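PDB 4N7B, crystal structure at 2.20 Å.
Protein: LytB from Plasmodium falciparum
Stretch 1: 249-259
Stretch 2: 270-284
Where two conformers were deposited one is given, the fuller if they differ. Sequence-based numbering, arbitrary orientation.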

ATOM      1  N   LYS A 249      14.986  -8.723  22.604  1.00104.25           N
ATOM      2  CA  LYS A 249      15.072  -7.488  23.352  1.00107.33           C
ATOM      3  C   LYS A 249      15.183  -6.317  22.385  1.00101.42           C
ATOM      4  O   LYS A 249      16.054  -6.315  21.514  1.00 95.61           O
ATOM      5  CB  LYS A 249      16.262  -7.516  24.323  1.00112.45           C
ATOM      6  CG  LYS A 249      16.297  -6.316  25.266  1.00113.03           C
ATOM      7  CD  LYS A 249      17.344  -6.448  26.363  1.00113.14           C
ATOM      8  CE  LYS A 249      17.284  -5.254  27.314  1.00113.87           C
ATOM      9  NZ  LYS A 249      18.156  -5.413  28.515  1.00114.61           N
ATOM     10  N   PRO A 250      14.274  -5.335  22.512  1.00 91.27           N
ATOM     11  CA  PRO A 250      14.483  -4.045  21.852  1.00 84.31           C
ATOM     12  C   PRO A 250      15.962  -3.660  21.915  1.00 85.83           C
ATOM     13  O   PRO A 250      16.641  -4.053  22.857  1.00 84.55           O
ATOM     14  CB  PRO A 250      13.650  -3.093  22.709  1.00 80.10           C
ATOM     15  CG  PRO A 250      12.505  -3.942  23.201  1.00 82.01           C
ATOM     16  CD  PRO A 250      13.013  -5.367  23.276  1.00 86.90           C
ATOM     17  N   PRO A 251      16.457  -2.909  20.924  1.00 75.28           N
ATOM     18  CA  PRO A 251      15.675  -2.421  19.786  1.00 74.84           C
ATOM     19  C   PRO A 251      15.528  -3.451  18.664  1.00 70.28           C
ATOM     20  O   PRO A 251      16.412  -4.285  18.452  1.00 72.90           O
ATOM     21  CB  PRO A 251      16.500  -1.232  19.299  1.00 74.79           C
ATOM     22  CG  PRO A 251      17.908  -1.617  19.613  1.00 77.31           C
ATOM     23  CD  PRO A 251      17.851  -2.438  20.878  1.00 75.98           C
ATOM     24  N   ILE A 252      14.410  -3.379  17.949  1.00 68.64           N
ATOM     25  CA  ILE A 252      14.177  -4.221  16.781  1.00 62.67           C
ATOM     26  C   ILE A 252      14.245  -3.360  15.534  1.00 61.56           C
ATOM     27  O   ILE A 252      13.469  -2.415  15.375  1.00 64.51           O
ATOM     28  CB  ILE A 252      12.805  -4.906  16.846  1.00 59.95           C
ATOM     29  CG1 ILE A 252      12.792  -5.935  17.973  1.00 64.79           C
ATOM     30  CG2 ILE A 252      12.465  -5.562  15.514  1.00 57.18           C
ATOM     31  CD1 ILE A 252      13.808  -7.045  17.777  1.00 66.60           C
ATOM     32  N   TYR A 253      15.163  -3.696  14.638  1.00 57.74           N
ATOM     33  CA  TYR A 253      15.434  -2.851  13.486  1.00 59.61           C
ATOM     34  C   TYR A 253      14.537  -3.198  12.315  1.00 59.54           C
ATOM     35  O   TYR A 253      14.362  -4.365  11.978  1.00 54.83           O
ATOM     36  CB  TYR A 253      16.906  -2.952  13.097  1.00 63.43           C
ATOM     37  CG  TYR A 253      17.790  -2.267  14.104  1.00 67.82           C
ATOM     38  CD1 TYR A 253      17.992  -0.893  14.052  1.00 69.31           C
ATOM     39  CD2 TYR A 253      18.388  -2.979  15.134  1.00 68.46           C
ATOM     40  CE1 TYR A 253      18.788  -0.253  14.979  1.00 72.03           C
ATOM     41  CE2 TYR A 253      19.188  -2.343  16.071  1.00 72.38           C
ATOM     42  CZ  TYR A 253      19.383  -0.980  15.986  1.00 72.74           C
ATOM     43  OH  TYR A 253      20.171  -0.334  16.912  1.00 76.62           O
ATOM     44  N   VAL A 254      13.957  -2.168  11.710  1.00 53.96           N
ATOM     45  CA  VAL A 254      13.082  -2.353  10.566  1.00 50.55           C
ATOM     46  C   VAL A 254      13.588  -1.511   9.413  1.00 50.19           C
ATOM     47  O   VAL A 254      13.862  -0.327   9.577  1.00 53.84           O
ATOM     48  CB  VAL A 254      11.650  -1.914  10.882  1.00 50.93           C
ATOM     49  CG1 VAL A 254      10.765  -2.080   9.660  1.00 47.03           C
ATOM     50  CG2 VAL A 254      11.102  -2.693  12.068  1.00 50.41           C
ATOM     51  N   LYS A 255      13.714  -2.130   8.247  1.00 47.60           N
ATOM     52  CA  LYS A 255      14.180  -1.433   7.064  1.00 41.85           C
ATOM     53  C   LYS A 255      13.000  -0.730   6.388  1.00 40.81           C
ATOM     54  O   LYS A 255      12.067  -1.377   5.929  1.00 45.49           O
ATOM     55  CB  LYS A 255      14.859  -2.422   6.120  1.00 48.63           C
ATOM     56  CG  LYS A 255      15.136  -1.879   4.741  1.00 45.17           C
ATOM     57  CD  LYS A 255      16.056  -0.673   4.749  1.00 47.74           C
ATOM     58  CE  LYS A 255      16.325  -0.216   3.312  1.00 55.14           C
ATOM     59  NZ  LYS A 255      17.297   0.916   3.201  1.00 58.53           N
ATOM     60  N   HIS A 256      13.106   0.597   6.328  0.53 44.39           N
ATOM     61  CA  HIS A 256      12.028   1.526   5.971  0.53 45.52           C
ATOM     62  C   HIS A 256      10.836   1.415   6.909  0.53 42.78           C
ATOM     63  O   HIS A 256      10.706   0.444   7.659  0.53 45.70           O
ATOM     64  CB  HIS A 256      11.566   1.387   4.514  0.53 48.33           C
ATOM     65  CG  HIS A 256      10.775   2.568   4.034  0.53 58.29           C
ATOM     66  ND1 HIS A 256      11.372   3.759   3.672  0.53 59.27           N
ATOM     67  CD2 HIS A 256       9.443   2.764   3.896  0.53 55.98           C
ATOM     68  CE1 HIS A 256      10.443   4.626   3.315  0.53 51.17           C
ATOM     69  NE2 HIS A 256       9.264   4.047   3.442  0.53 48.53           N
ATOM     70  N   LYS A 257       9.971   2.423   6.868  1.00 45.44           N
ATOM     71  CA  LYS A 257       8.778   2.430   7.697  1.00 46.21           C
ATOM     72  C   LYS A 257       7.956   1.188   7.363  1.00 44.02           C
ATOM     73  O   LYS A 257       7.762   0.847   6.203  1.00 37.52           O
ATOM     74  CB  LYS A 257       7.995   3.720   7.491  1.00 43.61           C
ATOM     75  CG  LYS A 257       8.764   4.932   8.006  1.00 52.16           C
ATOM     76  CD  LYS A 257       7.960   6.209   7.871  1.00 63.26           C
ATOM     77  CE  LYS A 257       8.599   7.365   8.649  1.00 68.79           C
ATOM     78  NZ  LYS A 257       8.486   7.204  10.136  1.00 74.65           N
ATOM     79  N   ILE A 258       7.516   0.488   8.394  1.00 37.58           N
ATOM     80  CA  ILE A 258       6.912  -0.829   8.221  1.00 41.35           C
ATOM     81  C   ILE A 258       5.634  -0.770   7.380  1.00 36.26           C
ATOM     82  O   ILE A 258       5.368  -1.666   6.585  1.00 34.09           O
ATOM     83  CB  ILE A 258       6.657  -1.466   9.597  1.00 40.64           C
ATOM     84  CG1 ILE A 258       6.975  -2.961   9.554  1.00 41.79           C
ATOM     85  CG2 ILE A 258       5.272  -1.138  10.097  1.00 44.65           C
ATOM     86  CD1 ILE A 258       5.916  -3.772   9.030  1.00 40.54           C
ATOM     87  N   VAL A 259       4.856   0.293   7.568  1.00 35.91           N
ATOM     88  CA  VAL A 259       3.753   0.641   6.680  1.00 29.86           C
ATOM     89  C   VAL A 259       3.711   2.169   6.644  1.00 39.20           C
ATOM     90  O   VAL A 259       4.271   2.837   7.521  1.00 38.36           O
ATOM     91  CB  VAL A 259       2.389   0.076   7.157  1.00 35.22           C
ATOM     92  CG1 VAL A 259       2.454  -1.435   7.317  1.00 33.16           C
ATOM     93  CG2 VAL A 259       1.980   0.694   8.463  1.00 29.35           C
ATOM     94  N   LYS A 270       7.687   3.540  20.144  1.00 65.12           N
ATOM     95  CA  LYS A 270       7.526   3.549  21.594  1.00 68.71           C
ATOM     96  C   LYS A 270       7.773   2.165  22.170  1.00 69.17           C
ATOM     97  O   LYS A 270       8.339   2.031  23.250  1.00 71.22           O
ATOM     98  CB  LYS A 270       6.119   4.011  21.986  1.00 68.42           C
ATOM     99  CG  LYS A 270       5.984   5.514  22.176  1.00 73.92           C
ATOM    100  CD  LYS A 270       4.648   5.908  22.818  1.00 79.52           C
ATOM    101  CE  LYS A 270       4.432   5.242  24.185  1.00 84.83           C
ATOM    102  NZ  LYS A 270       3.202   5.734  24.889  1.00 83.19           N
ATOM    103  N   GLU A 271       7.337   1.139  21.447  1.00 68.17           N
ATOM    104  CA  GLU A 271       7.452  -0.233  21.919  1.00 64.77           C
ATOM    105  C   GLU A 271       8.864  -0.783  21.714  1.00 65.06           C
ATOM    106  O   GLU A 271       9.181  -1.867  22.200  1.00 67.15           O
ATOM    107  CB  GLU A 271       6.426  -1.130  21.214  1.00 63.13           C
ATOM    108  CG  GLU A 271       4.975  -0.844  21.584  1.00 64.24           C
ATOM    109  CD  GLU A 271       3.974  -1.605  20.719  1.00 70.87           C
ATOM    110  OE1 GLU A 271       4.330  -2.657  20.139  1.00 71.74           O
ATOM    111  OE2 GLU A 271       2.820  -1.140  20.612  1.00 74.53           O
ATOM    112  N   GLY A 272       9.707  -0.044  20.989  1.00 55.77           N
ATOM    113  CA  GLY A 272      11.112  -0.400  20.861  1.00 53.27           C
ATOM    114  C   GLY A 272      11.595  -0.683  19.445  1.00 61.61           C
ATOM    115  O   GLY A 272      12.748  -1.074  19.242  1.00 63.86           O
ATOM    116  N   ALA A 273      10.735  -0.488  18.452  1.00 57.73           N
ATOM    117  CA  ALA A 273      11.174  -0.653  17.073  1.00 53.75           C
ATOM    118  C   ALA A 273      11.936   0.588  16.609  1.00 52.85           C
ATOM    119  O   ALA A 273      11.701   1.698  17.092  1.00 57.72           O
ATOM    120  CB  ALA A 273       9.990  -0.929  16.149  1.00 48.30           C
ATOM    121  N   ILE A 274      12.857   0.388  15.674  1.00 47.04           N
ATOM    122  CA  ILE A 274      13.576   1.494  15.064  1.00 51.55           C
ATOM    123  C   ILE A 274      13.610   1.305  13.554  1.00 51.54           C
ATOM    124  O   ILE A 274      14.072   0.272  13.050  1.00 48.92           O
ATOM    125  CB  ILE A 274      15.013   1.597  15.604  1.00 60.09           C
ATOM    126  CG1 ILE A 274      14.993   1.842  17.118  1.00 64.94           C
ATOM    127  CG2 ILE A 274      15.770   2.713  14.896  1.00 51.07           C
ATOM    128  CD1 ILE A 274      16.348   1.693  17.782  1.00 66.16           C
ATOM    129  N   PHE A 275      13.118   2.306  12.833  1.00 47.97           N
ATOM    130  CA  PHE A 275      13.069   2.245  11.376  1.00 48.63           C
ATOM    131  C   PHE A 275      14.300   2.917  10.793  1.00 49.89           C
ATOM    132  O   PHE A 275      14.593   4.072  11.092  1.00 47.18           O
ATOM    133  CB  PHE A 275      11.789   2.906  10.863  1.00 48.33           C
ATOM    134  CG  PHE A 275      10.549   2.352  11.485  1.00 41.41           C
ATOM    135  CD1 PHE A 275       9.892   3.036  12.488  1.00 42.16           C
ATOM    136  CD2 PHE A 275      10.070   1.117  11.099  1.00 40.02           C
ATOM    137  CE1 PHE A 275       8.755   2.507  13.071  1.00 41.11           C
ATOM    138  CE2 PHE A 275       8.947   0.582  11.679  1.00 39.15           C
ATOM    139  CZ  PHE A 275       8.285   1.277  12.668  1.00 39.29           C
ATOM    140  N   ILE A 276      15.025   2.181   9.961  1.00 54.67           N
ATOM    141  CA  ILE A 276      16.305   2.654   9.459  1.00 51.85           C
ATOM    142  C   ILE A 276      16.344   2.573   7.946  1.00 51.38           C
ATOM    143  O   ILE A 276      15.541   1.874   7.335  1.00 48.32           O
ATOM    144  CB  ILE A 276      17.462   1.818  10.058  1.00 59.34           C
ATOM    145  CG1 ILE A 276      17.390   0.367   9.579  1.00 57.71           C
ATOM    146  CG2 ILE A 276      17.390   1.836  11.579  1.00 60.64           C
ATOM    147  CD1 ILE A 276      18.077   0.109   8.251  1.00 60.83           C
ATOM    148  N   GLU A 277      17.273   3.302   7.342  1.00 55.61           N
ATOM    149  CA  GLU A 277      17.516   3.200   5.908  1.00 56.36           C
ATOM    150  C   GLU A 277      18.940   2.736   5.658  1.00 58.67           C
ATOM    151  O   GLU A 277      19.249   2.187   4.602  1.00 64.39           O
ATOM    152  CB  GLU A 277      17.285   4.546   5.216  1.00 53.86           C
ATOM    153  CG  GLU A 277      15.855   5.041   5.269  1.00 53.61           C
ATOM    154  CD  GLU A 277      14.888   4.150   4.516  1.00 61.45           C
ATOM    155  OE1 GLU A 277      15.339   3.234   3.790  1.00 61.33           O
ATOM    156  OE2 GLU A 277      13.660   4.370   4.650  1.00 64.07           O
ATOM    157  N   ASP A 278      19.806   2.959   6.637  1.00 63.55           N
ATOM    158  CA  ASP A 278      21.205   2.600   6.512  1.00 67.80           C
ATOM    159  C   ASP A 278      21.466   1.359   7.353  1.00 69.99           C
ATOM    160  O   ASP A 278      21.395   1.409   8.581  1.00 74.29           O
ATOM    161  CB  ASP A 278      22.084   3.759   6.982  1.00 75.49           C
ATOM    162  CG  ASP A 278      23.532   3.598   6.572  1.00 80.12           C
ATOM    163  OD1 ASP A 278      24.061   2.469   6.667  1.00 77.98           O
ATOM    164  OD2 ASP A 278      24.142   4.605   6.152  1.00 82.57           O
ATOM    165  N   LEU A 279      21.764   0.247   6.689  1.00 69.98           N
ATOM    166  CA  LEU A 279      21.976  -1.022   7.382  1.00 69.99           C
ATOM    167  C   LEU A 279      23.188  -1.021   8.317  1.00 72.82           C
ATOM    168  O   LEU A 279      23.335  -1.927   9.134  1.00 78.72           O
ATOM    169  CB  LEU A 279      22.084  -2.166   6.378  1.00 68.43           C
ATOM    170  CG  LEU A 279      20.752  -2.872   6.128  1.00 65.82           C
ATOM    171  CD1 LEU A 279      19.800  -1.941   5.373  1.00 63.97           C
ATOM    172  CD2 LEU A 279      20.965  -4.185   5.384  1.00 64.27           C
ATOM    173  N   ASN A 280      24.046  -0.012   8.205  1.00 71.15           N
ATOM    174  CA  ASN A 280      25.153   0.145   9.146  1.00 80.26           C
ATOM    175  C   ASN A 280      24.663   0.566  10.518  1.00 82.90           C
ATOM    176  O   ASN A 280      25.369   0.408  11.517  1.00 83.68           O
ATOM    177  CB  ASN A 280      26.158   1.178   8.646  1.00 83.56           C
ATOM    178  CG  ASN A 280      27.034   0.643   7.544  1.00 83.16           C
ATOM    179  OD1 ASN A 280      27.170  -0.573   7.378  1.00 77.85           O
ATOM    180  ND2 ASN A 280      27.644   1.546   6.785  1.00 84.57           N
ATOM    181  N   ASP A 281      23.449   1.111  10.556  1.00 86.52           N
ATOM    182  CA  ASP A 281      22.810   1.478  11.809  1.00 82.15           C
ATOM    183  C   ASP A 281      22.343   0.212  12.505  1.00 79.62           C
ATOM    184  O   ASP A 281      21.844   0.262  13.627  1.00 82.70           O
ATOM    185  CB  ASP A 281      21.621   2.408  11.561  1.00 81.35           C
ATOM    186  CG  ASP A 281      22.041   3.775  11.059  1.00 84.34           C
ATOM    187  OD1 ASP A 281      23.248   3.970  10.792  1.00 84.15           O
ATOM    188  OD2 ASP A 281      21.161   4.653  10.924  1.00 85.19           O
ATOM    189  N   VAL A 282      22.509  -0.924  11.831  1.00 68.29           N
ATOM    190  CA  VAL A 282      22.132  -2.211  12.400  1.00 70.76           C
ATOM    191  C   VAL A 282      23.351  -3.034  12.805  1.00 74.37           C
ATOM    192  O   VAL A 282      24.181  -3.379  11.965  1.00 72.79           O
ATOM    193  CB  VAL A 282      21.296  -3.042  11.418  1.00 66.52           C
ATOM    194  CG1 VAL A 282      20.936  -4.385  12.053  1.00 64.93           C
ATOM    195  CG2 VAL A 282      20.042  -2.276  11.011  1.00 65.33           C
ATOM    196  N   PRO A 283      23.459  -3.348  14.103  1.00 79.01           N
ATOM    197  CA  PRO A 283      24.480  -4.265  14.614  1.00 81.75           C
ATOM    198  C   PRO A 283      24.455  -5.597  13.875  1.00 78.99           C
ATOM    199  O   PRO A 283      23.376  -6.137  13.617  1.00 76.23           O
ATOM    200  CB  PRO A 283      24.059  -4.475  16.070  1.00 86.82           C
ATOM    201  CG  PRO A 283      23.312  -3.237  16.436  1.00 84.67           C
ATOM    202  CD  PRO A 283      22.623  -2.787  15.178  1.00 81.10           C
ATOM    203  N   ASP A 284      25.631  -6.112  13.530  1.00 87.46           N
ATOM    204  CA  ASP A 284      25.738  -7.439  12.933  1.00 87.29           C
ATOM    205  C   ASP A 284      25.107  -8.471  13.865  1.00 82.52           C
ATOM    206  O   ASP A 284      25.111  -8.296  15.080  1.00 83.22           O
ATOM    207  CB  ASP A 284      27.206  -7.788  12.674  1.00 91.99           C
ATOM    208  CG  ASP A 284      27.867  -6.841  11.690  1.00 95.70           C
ATOM    209  OD1 ASP A 284      27.321  -5.737  11.469  1.00 97.55           O
ATOM    210  OD2 ASP A 284      28.935  -7.197  11.142  1.00 96.81           O
TER

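The strongest polar contacts gather where the two strands end, around Glu277. Its carboxylate is shared between two partners: OE2 accepts a hydrogen bond from His256 ND1 at 2.6 Å, reaching the imidazole at its edge, while OE1 forms a salt bridge with Lys255 NZ at 3.1 Å. The same ammonium group donates to the backbone, with Lys255 NZ 2.7 Å from Glu277 O, so the lysine holds both the side chain and the main chain of this residue.

From this cluster a parallel two-strand ladder runs back through Lys255–Ile276, Val254–Phe275, Tyr253–Ile274 and Ile252–Ala273. As expected for parallel pairing, alternate residues of each strand carry the bonds. Val254 bonds through both of its own backbone polar atoms, its N donating to Ile274 O (2.8 Å) and its O accepting from Ile276 N (2.8 Å). Ile252 repeats the pattern, with N to Gly272 O at 3.1 Å and O to Ile274 N at 2.9 Å, and His256 N closes the ladder on Ile276 O at 2.9 Å. Gly272, which ends the preceding helix in a Schellman motif, has a positive phi that suits glycine; a CB there would also clash with Pro250 CB.

Side chains alternate between the two faces of the sheet. On one, Tyr253 is the centre of an apolar cluster: Ile276 CG2 meets the ring edge at CD1 (3.7 Å), Val282 CG2 lies 3.8 Å from Tyr253 CG, and Pro283 CD is 3.6 Å from Tyr253 CE2. Nearby, Ile274 CD1 extends to Pro251 CB at 3.3 Å, a close van der Waals contact. On the other face, Phe275 packs its CD2 against Val254 CB (3.4 Å) and its CE2 against Ile258 CB (3.7 Å), carrying the contact beyond the end of the strand. Together the stretches bury 875 Å².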